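Local coordinates for T-cell surface glycoprotein CD1A1 antigen (Gallus gallus, PDB 3JVG) that probably presents lipid antigens to T cells, as other CD1 glycoproteins do, through a groove of two helices over a beta sheet in its MHC-I-like domain, at residues R120-W128 with N151-N159; H6-A14 with V24-M35. All blocks are in the same frame, centred on the assembly; numbering follows the deposited sequence.

Contact 1 (R120-W128 with N151-N159). With NAG (2-acetamido-2-deoxy-beta-D-glucopyranose), chain I.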
loop_
_atom_site.group_PDB
_atom_site.type_symbol
_atom_site.label_atom_id
_atom_site.label_comp_id
_atom_site.label_asym_id
_atom_site.label_seq_id
_atom_site.Cartn_x
_atom_site.Cartn_y
_atom_site.Cartn_z
ATOM N N ARG A 120 15.672 14.315 -4.053
ATOM C CA ARG A 120 14.500 14.575 -4.858
ATOM C C ARG A 120 14.916 15.265 -6.185
ATOM O O ARG A 120 15.650 16.276 -6.195
ATOM C CB ARG A 120 13.485 15.444 -4.114
ATOM C CG ARG A 120 12.359 15.966 -5.011
ATOM C CD ARG A 120 11.280 16.743 -4.208
ATOM N NE ARG A 120 10.510 15.829 -3.335
ATOM C CZ ARG A 120 9.714 16.205 -2.345
ATOM N NH1 ARG A 120 9.560 17.491 -2.028
ATOM N NH2 ARG A 120 9.078 15.270 -1.645
ATOM N N PHE A 121 14.447 14.690 -7.293
ATOM C CA PHE A 121 14.700 15.253 -8.582
ATOM C C PHE A 121 13.877 16.511 -8.829
ATOM O O PHE A 121 12.684 16.579 -8.495
ATOM C CB PHE A 121 14.414 14.231 -9.667
ATOM C CG PHE A 121 15.035 14.600 -11.034
ATOM C CD1 PHE A 121 16.413 14.474 -11.260
ATOM C CD2 PHE A 121 14.238 15.067 -12.070
ATOM C CE1 PHE A 121 16.992 14.823 -12.526
ATOM C CE2 PHE A 121 14.790 15.406 -13.325
ATOM C CZ PHE A 121 16.180 15.286 -13.540
ATOM N N ASN A 122 14.525 17.497 -9.425
ATOM C CA ASN A 122 13.877 18.720 -9.800
ATOM C C ASN A 122 13.808 18.664 -11.291
ATOM O O ASN A 122 14.844 18.792 -11.944
ATOM C CB ASN A 122 14.768 19.874 -9.378
ATOM C CG ASN A 122 14.118 21.232 -9.572
ATOM O OD1 ASN A 122 13.481 21.529 -10.615
ATOM N ND2 ASN A 122 14.314 22.101 -8.571
ATOM N N LEU A 123 12.607 18.451 -11.830
ATOM C CA LEU A 123 12.408 18.324 -13.291
ATOM C C LEU A 123 12.844 19.569 -14.114
ATOM O O LEU A 123 13.502 19.427 -15.145
ATOM C CB LEU A 123 10.962 17.949 -13.634
ATOM C CG LEU A 123 10.601 17.707 -15.115
ATOM C CD1 LEU A 123 11.029 16.290 -15.697
ATOM C CD2 LEU A 123 9.123 17.991 -15.417
ATOM N N ASP A 124 12.461 20.765 -13.700
ATOM C CA ASP A 124 12.744 21.952 -14.549
ATOM C C ASP A 124 14.245 22.266 -14.673
ATOM O O ASP A 124 14.748 22.550 -15.749
ATOM C CB ASP A 124 11.958 23.190 -14.070
ATOM C CG ASP A 124 10.447 23.105 -14.390
ATOM O OD1 ASP A 124 9.689 23.999 -13.935
ATOM O OD2 ASP A 124 10.004 22.152 -15.087
ATOM N N ALA A 125 14.962 22.182 -13.563
ATOM C CA ALA A 125 16.384 22.459 -13.551
ATOM C C ALA A 125 17.153 21.222 -13.968
ATOM O O ALA A 125 18.330 21.297 -14.242
ATOM C CB ALA A 125 16.811 22.900 -12.170
ATOM N N GLY A 126 16.492 20.077 -14.018
ATOM C CA GLY A 126 17.202 18.856 -14.307
ATOM C C GLY A 126 18.333 18.660 -13.318
ATOM O O GLY A 126 19.459 18.382 -13.705
ATOM N N THR A 127 18.066 18.861 -12.036
ATOM C CA THR A 127 19.061 18.487 -11.047
ATOM C C THR A 127 18.409 17.842 -9.795
ATOM O O THR A 127 17.201 17.612 -9.796
ATOM C CB THR A 127 19.902 19.685 -10.656
ATOM O OG1 THR A 127 21.116 19.241 -9.984
ATOM C CG2 THR A 127 19.050 20.648 -9.803
ATOM N N TRP A 128 19.228 17.613 -8.760
ATOM C CA TRP A 128 18.830 17.005 -7.492
ATOM C C TRP A 128 18.767 17.939 -6.298
ATOM O O TRP A 128 19.685 18.717 -6.066
ATOM C CB TRP A 128 19.729 15.812 -7.204
ATOM C CG TRP A 128 19.634 14.753 -8.305
ATOM C CD1 TRP A 128 20.361 14.706 -9.483
ATOM C CD2 TRP A 128 18.746 13.625 -8.336
ATOM N NE1 TRP A 128 19.996 13.608 -10.219
ATOM C CE2 TRP A 128 18.991 12.938 -9.563
ATOM C CE3 TRP A 128 17.753 13.128 -7.449
ATOM C CZ2 TRP A 128 18.317 11.763 -9.911
ATOM C CZ3 TRP A 128 17.068 11.970 -7.806
ATOM C CH2 TRP A 128 17.353 11.306 -9.039
ATOM N N ASN A 151 20.915 13.148 -16.088
ATOM C CA ASN A 151 19.845 13.994 -15.611
ATOM C C ASN A 151 18.993 14.567 -16.732
ATOM O O ASN A 151 17.784 14.736 -16.531
ATOM C CB ASN A 151 20.380 15.128 -14.738
ATOM C CG ASN A 151 20.987 14.625 -13.453
ATOM O OD1 ASN A 151 20.646 13.540 -12.952
ATOM N ND2 ASN A 151 21.884 15.423 -12.887
ATOM N N GLU A 152 19.617 14.967 -17.834
ATOM C CA GLU A 152 18.908 15.287 -19.093
ATOM C C GLU A 152 17.995 14.149 -19.568
ATOM O O GLU A 152 16.865 14.387 -19.926
ATOM C CB GLU A 152 19.913 15.629 -20.201
ATOM C CG GLU A 152 20.564 16.960 -19.935
ATOM C CD GLU A 152 21.886 17.155 -20.668
ATOM O OE1 GLU A 152 22.290 16.248 -21.488
ATOM O OE2 GLU A 152 22.504 18.241 -20.454
ATOM N N VAL A 153 18.497 12.923 -19.560
ATOM C CA VAL A 153 17.696 11.757 -19.935
ATOM C C VAL A 153 16.572 11.495 -18.902
ATOM O O VAL A 153 15.457 11.279 -19.269
ATOM C CB VAL A 153 18.576 10.488 -20.157
ATOM C CG1 VAL A 153 17.712 9.240 -20.514
ATOM C CG2 VAL A 153 19.614 10.770 -21.265
ATOM N N ILE A 154 16.867 11.598 -17.615
ATOM C CA ILE A 154 15.787 11.474 -16.572
ATOM C C ILE A 154 14.618 12.463 -16.845
ATOM O O ILE A 154 13.458 12.095 -16.741
ATOM C CB ILE A 154 16.284 11.614 -15.077
ATOM C CG1 ILE A 154 17.165 10.405 -14.659
ATOM C CG2 ILE A 154 15.035 11.795 -14.127
ATOM C CD1 ILE A 154 18.177 10.694 -13.467
ATOM N N GLN A 155 14.934 13.668 -17.290
ATOM C CA GLN A 155 13.907 14.676 -17.563
ATOM C C GLN A 155 12.910 14.209 -18.601
ATOM O O GLN A 155 11.707 14.434 -18.481
ATOM C CB GLN A 155 14.539 15.981 -18.084
ATOM C CG GLN A 155 15.167 16.848 -17.018
ATOM C CD GLN A 155 15.964 18.014 -17.665
ATOM O OE1 GLN A 155 16.830 17.766 -18.528
ATOM N NE2 GLN A 155 15.670 19.254 -17.259
ATOM N N VAL A 156 13.439 13.602 -19.652
ATOM C CA VAL A 156 12.598 13.084 -20.721
ATOM C C VAL A 156 11.838 11.841 -20.276
ATOM O O VAL A 156 10.708 11.636 -20.707
ATOM C CB VAL A 156 13.410 12.759 -21.993
ATOM C CG1 VAL A 156 12.553 12.061 -22.972
ATOM C CG2 VAL A 156 13.880 14.048 -22.686
ATOM N N LEU A 157 12.484 10.987 -19.484
ATOM C CA LEU A 157 11.828 9.782 -19.007
ATOM C C LEU A 157 10.613 10.172 -18.192
ATOM O O LEU A 157 9.526 9.612 -18.383
ATOM C CB LEU A 157 12.792 8.917 -18.157
ATOM C CG LEU A 157 13.493 7.760 -18.976
ATOM C CD1 LEU A 157 13.067 7.548 -20.421
ATOM C CD2 LEU A 157 14.992 7.659 -18.892
ATOM N N LEU A 158 10.798 11.123 -17.266
ATOM C CA LEU A 158 9.697 11.564 -16.388
ATOM C C LEU A 158 8.621 12.322 -17.174
ATOM O O LEU A 158 7.458 11.970 -17.100
ATOM C CB LEU A 158 10.197 12.421 -15.206
ATOM C CG LEU A 158 11.017 11.716 -14.112
ATOM C CD1 LEU A 158 11.637 12.813 -13.164
ATOM C CD2 LEU A 158 10.220 10.634 -13.343
ATOM N N ASN A 159 9.002 13.305 -17.976
ATOM C CA ASN A 159 8.014 14.227 -18.552
ATOM C C ASN A 159 7.367 13.749 -19.852
ATOM O O ASN A 159 6.264 14.191 -20.172
ATOM C CB ASN A 159 8.574 15.647 -18.718
ATOM C CG ASN A 159 7.465 16.734 -18.689
ATOM O OD1 ASN A 159 6.594 16.700 -17.818
ATOM N ND2 ASN A 159 7.507 17.691 -19.632
HETATM C C1 NAG I . 6.540 18.776 -19.798
HETATM C C2 NAG I . 7.248 20.148 -19.955
HETATM C C3 NAG I . 6.275 21.300 -20.305
HETATM C C4 NAG I . 5.552 20.958 -21.614
HETATM C C5 NAG I . 4.897 19.545 -21.578
HETATM C C6 NAG I . 4.505 19.125 -23.009
HETATM C C7 NAG I . 9.450 20.232 -18.917
HETATM C C8 NAG I . 10.272 20.635 -17.741
HETATM N N2 NAG I . 8.138 20.491 -18.836
HETATM O O3 NAG I . 6.945 22.554 -20.413
HETATM O O4 NAG I . 4.634 22.000 -21.976
HETATM O O5 NAG I . 5.691 18.509 -20.941
HETATM O O6 NAG I . 3.706 17.964 -23.046
HETATM O O7 NAG I . 9.996 19.687 -19.889
#
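A helix-on-sheet contact at the margin of the MHC-I-like platform, the packing of F121, L123 and W128 against N151, I154, Q155 and L158 seats helix 148-172 across the hairpin of strands 116-122 and 127-130. The short strand 120-122 runs at 88° to the axis of 151-159. The F121 ring is the apolar centre: I154 CG2 sits 3.7 Å from the ring centroid, squarely over one face in a CH-pi contact, while Q155 CG meets the edge and L158 CD1 approaches obliquely, 3.6 Å from F121 CD2. Two polar bonds flank this packing. Q155, extended beyond CG, sends NE2 to the turn and gives a nearly straight bond of 3.0 Å to L123 O, which lies in the plane of the Q155 amide. In that turn G126, with positive phi, and T127 both face N122 as a G1 beta bulge, and G126 CA comes within 3.3 Å of Q155 NE2. At the other end W128 NE1 bonds N151 OD1 at 2.8 Å from above the carbonyl plane, 43° out of it, and N151 ND2 is held separately by M144 O. L123, its CG anti to the backbone N (chi1 -177°), brings CD2 to 3.7 Å from N159 OD1, beside the N-linked sugar on N159 ND2. Strand 105-113 completes the setting: F109 touches both F121 and I154 and meets the W128 ring edge-to-face.

Contact 2 (H6-A14 with V24-M35); sequences HMLKLLHFA and VGGLGLLGDVKM
L11, L27 and L29 form the apolar centre of this antiparallel hairpin pairing, on the sheet face they share with K9 and F13. L11 CD1 meets L29 CD1 at 3.9 Å, the two side chains crossing at a slant, and L11 CB lies 4.3 Å from L27 CB in a hydrogen-bonded pair. Farther along the same face, F13 turns back over its partner strand: with CG between the backbone N and the carbonyl carbon (chi1 53°), the ring lies flat above G25, whose CA is 4.0 Å from the ring centroid in a CH-pi contact. The absence of a side chain at G25 leaves room for that ring. On the other face, L10 CD2 packs 3.8 Å from G28 CA, and H12 CD2 reaches V24 CG1. H12 is anchored outside the pair, its ND1 hydrogen-bonded to S93 OG and its ring set edge-to-face against Y71 and F75.

Backbone bonds tie K9 to L29, L11 to L27 and F13 to G25, each pair in both directions; L11 N to L27 O is almost straight at 2.7 Å. G31 N adds a bond to M7 O where the type II' turn from L30 to V33 leads into the next strand. At the polar edge K9 NZ turns away from both strands to a salt bridge with an acidic side chain of the other protein chain, which also packs on L11 and F13. The chemistry thus divides the work: the backbone ladder fixes the register, while the leucine, lysine and phenylalanine face serves as a mixed apolar and charged docking surface for the second chain.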
loop_
_atom_site.group_PDB
_atom_site.type_symbol
_atom_site.label_atom_id
_atom_site.label_comp_id
_atom_site.label_asym_id
_atom_site.label_seq_id
_atom_site.Cartn_x
_atom_site.Cartn_y
_atom_site.Cartn_z
ATOM N N HIS A 6 -4.975 10.168 -12.734
ATOM C CA HIS A 6 -4.284 8.877 -12.821
ATOM C C HIS A 6 -2.789 8.978 -12.558
ATOM O O HIS A 6 -2.167 10.013 -12.775
ATOM C CB HIS A 6 -4.499 8.279 -14.213
ATOM C CG HIS A 6 -5.930 7.972 -14.499
ATOM N ND1 HIS A 6 -6.767 8.871 -15.126
ATOM C CD2 HIS A 6 -6.693 6.899 -14.179
ATOM C CE1 HIS A 6 -7.980 8.354 -15.202
ATOM N NE2 HIS A 6 -7.958 7.155 -14.648
ATOM N N MET A 7 -2.208 7.868 -12.143
ATOM C CA MET A 7 -0.832 7.845 -11.689
ATOM C C MET A 7 -0.190 6.523 -12.050
ATOM O O MET A 7 -0.776 5.464 -11.877
ATOM C CB MET A 7 -0.803 8.035 -10.174
ATOM C CG MET A 7 0.505 7.709 -9.494
ATOM S SD MET A 7 0.533 8.176 -7.727
ATOM C CE MET A 7 0.681 9.951 -7.851
ATOM N N LEU A 8 1.040 6.601 -12.499
ATOM C CA LEU A 8 1.842 5.445 -12.773
ATOM C C LEU A 8 2.972 5.595 -11.784
ATOM O O LEU A 8 3.642 6.668 -11.802
ATOM C CB LEU A 8 2.413 5.509 -14.206
ATOM C CG LEU A 8 3.350 4.368 -14.579
ATOM C CD1 LEU A 8 2.679 3.115 -14.139
ATOM C CD2 LEU A 8 3.473 4.346 -15.995
ATOM N N LYS A 9 3.224 4.551 -10.994
ATOM C CA LYS A 9 4.240 4.621 -9.982
ATOM C C LYS A 9 5.122 3.369 -9.880
ATOM O O LYS A 9 4.620 2.230 -9.737
ATOM C CB LYS A 9 3.605 4.866 -8.612
ATOM C CG LYS A 9 4.586 5.187 -7.557
ATOM C CD LYS A 9 3.971 5.042 -6.154
ATOM C CE LYS A 9 3.068 6.151 -5.750
ATOM N NZ LYS A 9 2.087 5.632 -4.703
ATOM N N LEU A 10 6.419 3.576 -9.907
ATOM C CA LEU A 10 7.347 2.478 -9.732
ATOM C C LEU A 10 8.007 2.641 -8.389
ATOM O O LEU A 10 8.601 3.707 -8.106
ATOM C CB LEU A 10 8.423 2.498 -10.815
ATOM C CG LEU A 10 7.934 2.415 -12.279
ATOM C CD1 LEU A 10 9.142 2.537 -13.231
ATOM C CD2 LEU A 10 7.151 1.073 -12.549
ATOM N N LEU A 11 7.977 1.575 -7.610
ATOM C CA LEU A 11 8.543 1.560 -6.280
ATOM C C LEU A 11 9.711 0.573 -6.252
ATOM O O LEU A 11 9.637 -0.580 -6.780
ATOM C CB LEU A 11 7.464 1.070 -5.335
ATOM C CG LEU A 11 6.204 1.913 -5.087
ATOM C CD1 LEU A 11 5.361 1.264 -3.932
ATOM C CD2 LEU A 11 6.545 3.516 -4.762
ATOM N N HIS A 12 10.782 0.963 -5.610
ATOM C CA HIS A 12 11.907 0.058 -5.441
ATOM C C HIS A 12 12.401 0.169 -3.994
ATOM O O HIS A 12 12.272 1.241 -3.336
ATOM C CB HIS A 12 12.957 0.434 -6.484
ATOM C CG HIS A 12 14.395 0.327 -6.040
ATOM N ND1 HIS A 12 15.074 1.381 -5.446
ATOM C CD2 HIS A 12 15.316 -0.661 -6.210
ATOM C CE1 HIS A 12 16.331 1.029 -5.233
ATOM N NE2 HIS A 12 16.503 -0.208 -5.674
ATOM N N PHE A 13 12.903 -0.932 -3.447
ATOM C CA PHE A 13 13.548 -0.839 -2.134
ATOM C C PHE A 13 14.687 -1.800 -2.074
ATOM O O PHE A 13 14.696 -2.804 -2.803
ATOM C CB PHE A 13 12.613 -1.085 -0.962
ATOM C CG PHE A 13 11.810 -2.388 -1.038
ATOM C CD1 PHE A 13 12.253 -3.533 -0.376
ATOM C CD2 PHE A 13 10.578 -2.420 -1.703
ATOM C CE1 PHE A 13 11.537 -4.696 -0.406
ATOM C CE2 PHE A 13 9.821 -3.605 -1.744
ATOM C CZ PHE A 13 10.307 -4.735 -1.094
ATOM N N ALA A 14 15.647 -1.492 -1.195
ATOM C CA ALA A 14 16.867 -2.290 -1.057
ATOM C C ALA A 14 17.389 -2.258 0.370
ATOM O O ALA A 14 17.607 -1.188 0.961
ATOM C CB ALA A 14 17.935 -1.797 -2.029
ATOM N N VAL A 24 16.682 -6.765 -2.839
ATOM C CA VAL A 24 15.979 -5.735 -3.569
ATOM C C VAL A 24 14.543 -6.170 -3.773
ATOM O O VAL A 24 14.258 -7.362 -3.951
ATOM C CB VAL A 24 16.641 -5.535 -4.942
ATOM C CG1 VAL A 24 15.967 -4.434 -5.732
ATOM C CG2 VAL A 24 18.156 -5.231 -4.792
ATOM N N GLY A 25 13.625 -5.235 -3.794
ATOM C CA GLY A 25 12.305 -5.570 -4.297
ATOM C C GLY A 25 11.793 -4.388 -5.094
ATOM O O GLY A 25 12.328 -3.297 -4.974
ATOM N N GLY A 26 10.780 -4.616 -5.930
ATOM C CA GLY A 26 10.112 -3.505 -6.580
ATOM C C GLY A 26 8.740 -3.830 -7.103
ATOM O O GLY A 26 8.446 -5.009 -7.416
ATOM N N LEU A 27 7.919 -2.795 -7.228
ATOM C CA LEU A 27 6.513 -2.880 -7.629
ATOM C C LEU A 27 6.172 -1.793 -8.605
ATOM O O LEU A 27 6.722 -0.677 -8.512
ATOM C CB LEU A 27 5.603 -2.660 -6.405
ATOM C CG LEU A 27 4.806 -3.773 -5.738
ATOM C CD1 LEU A 27 3.606 -3.182 -4.922
ATOM C CD2 LEU A 27 4.286 -4.837 -6.713
ATOM N N GLY A 28 5.281 -2.104 -9.539
ATOM C CA GLY A 28 4.773 -1.156 -10.573
ATOM C C GLY A 28 3.286 -0.964 -10.277
ATOM O O GLY A 28 2.558 -1.954 -10.107
ATOM N N LEU A 29 2.833 0.275 -10.143
ATOM C CA LEU A 29 1.446 0.507 -9.831
ATOM C C LEU A 29 0.820 1.477 -10.787
ATOM O O LEU A 29 1.459 2.456 -11.190
ATOM C CB LEU A 29 1.303 1.084 -8.407
ATOM C CG LEU A 29 1.771 0.228 -7.217
ATOM C CD1 LEU A 29 2.075 1.083 -5.985
ATOM C CD2 LEU A 29 0.754 -0.849 -6.872
ATOM N N LEU A 30 -0.439 1.223 -11.088
ATOM C CA LEU A 30 -1.276 2.098 -11.852
ATOM C C LEU A 30 -2.456 2.375 -10.921
ATOM O O LEU A 30 -3.376 1.550 -10.756
ATOM C CB LEU A 30 -1.709 1.350 -13.130
ATOM C CG LEU A 30 -2.044 2.061 -14.455
ATOM C CD1 LEU A 30 -3.386 1.686 -15.026
ATOM C CD2 LEU A 30 -1.758 3.575 -14.534
ATOM N N GLY A 31 -2.428 3.537 -10.292
ATOM C CA GLY A 31 -3.305 3.798 -9.140
ATOM C C GLY A 31 -3.013 2.752 -8.070
ATOM O O GLY A 31 -1.850 2.622 -7.589
ATOM N N ASP A 32 -4.026 1.980 -7.684
ATOM C CA ASP A 32 -3.769 0.894 -6.719
ATOM C C ASP A 32 -3.801 -0.454 -7.437
ATOM O O ASP A 32 -3.894 -1.466 -6.788
ATOM C CB ASP A 32 -4.782 0.884 -5.552
ATOM C CG ASP A 32 -6.223 0.791 -6.025
ATOM O OD1 ASP A 32 -6.457 0.768 -7.245
ATOM O OD2 ASP A 32 -7.162 0.740 -5.173
ATOM N N VAL A 33 -3.789 -0.457 -8.766
ATOM C CA VAL A 33 -3.739 -1.717 -9.509
ATOM C C VAL A 33 -2.279 -2.132 -9.680
ATOM O O VAL A 33 -1.460 -1.368 -10.280
ATOM C CB VAL A 33 -4.388 -1.590 -10.877
ATOM C CG1 VAL A 33 -4.187 -2.895 -11.671
ATOM C CG2 VAL A 33 -5.889 -1.167 -10.782
ATOM N N LYS A 34 -1.926 -3.302 -9.137
ATOM C CA LYS A 34 -0.540 -3.769 -9.211
ATOM C C LYS A 34 -0.242 -4.310 -10.604
ATOM O O LYS A 34 -0.816 -5.318 -10.995
ATOM C CB LYS A 34 -0.263 -4.804 -8.133
ATOM C CG LYS A 34 -0.161 -4.156 -6.716
ATOM C CD LYS A 34 -0.108 -5.243 -5.608
ATOM C CE LYS A 34 0.086 -4.625 -4.191
ATOM N NZ LYS A 34 0.512 -5.617 -3.103
ATOM N N MET A 35 0.654 -3.631 -11.351
ATOM C CA MET A 35 0.936 -4.030 -12.729
ATOM C C MET A 35 1.887 -5.207 -12.730
ATOM O O MET A 35 1.721 -6.116 -13.506
ATOM C CB MET A 35 1.527 -2.877 -13.542
ATOM C CG MET A 35 0.528 -1.729 -13.736
ATOM S SD MET A 35 1.293 -0.514 -14.820
ATOM C CE MET A 35 2.612 0.051 -13.760
#

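Overall arrangement
Both contacts belong to the MHC-I-like domain and reach its single eight-stranded antiparallel sheet, with centres 19 Å apart and nearest atoms about 8 Å apart, so they do not touch. Contact 2 comes first in the chain and pairs strands 6-18 and 21-30 in the middle of the sheet; contact 1 follows, where the last strands of the sheet meet helix 148-172. That helix links them, since its later part, at L166, F169 and I170, packs on the residues of contact 2. Together they illustrate how such a platform is assembled: strand pairing builds the floor and helix packing raises a wall, probably bounding the lipid-binding groove.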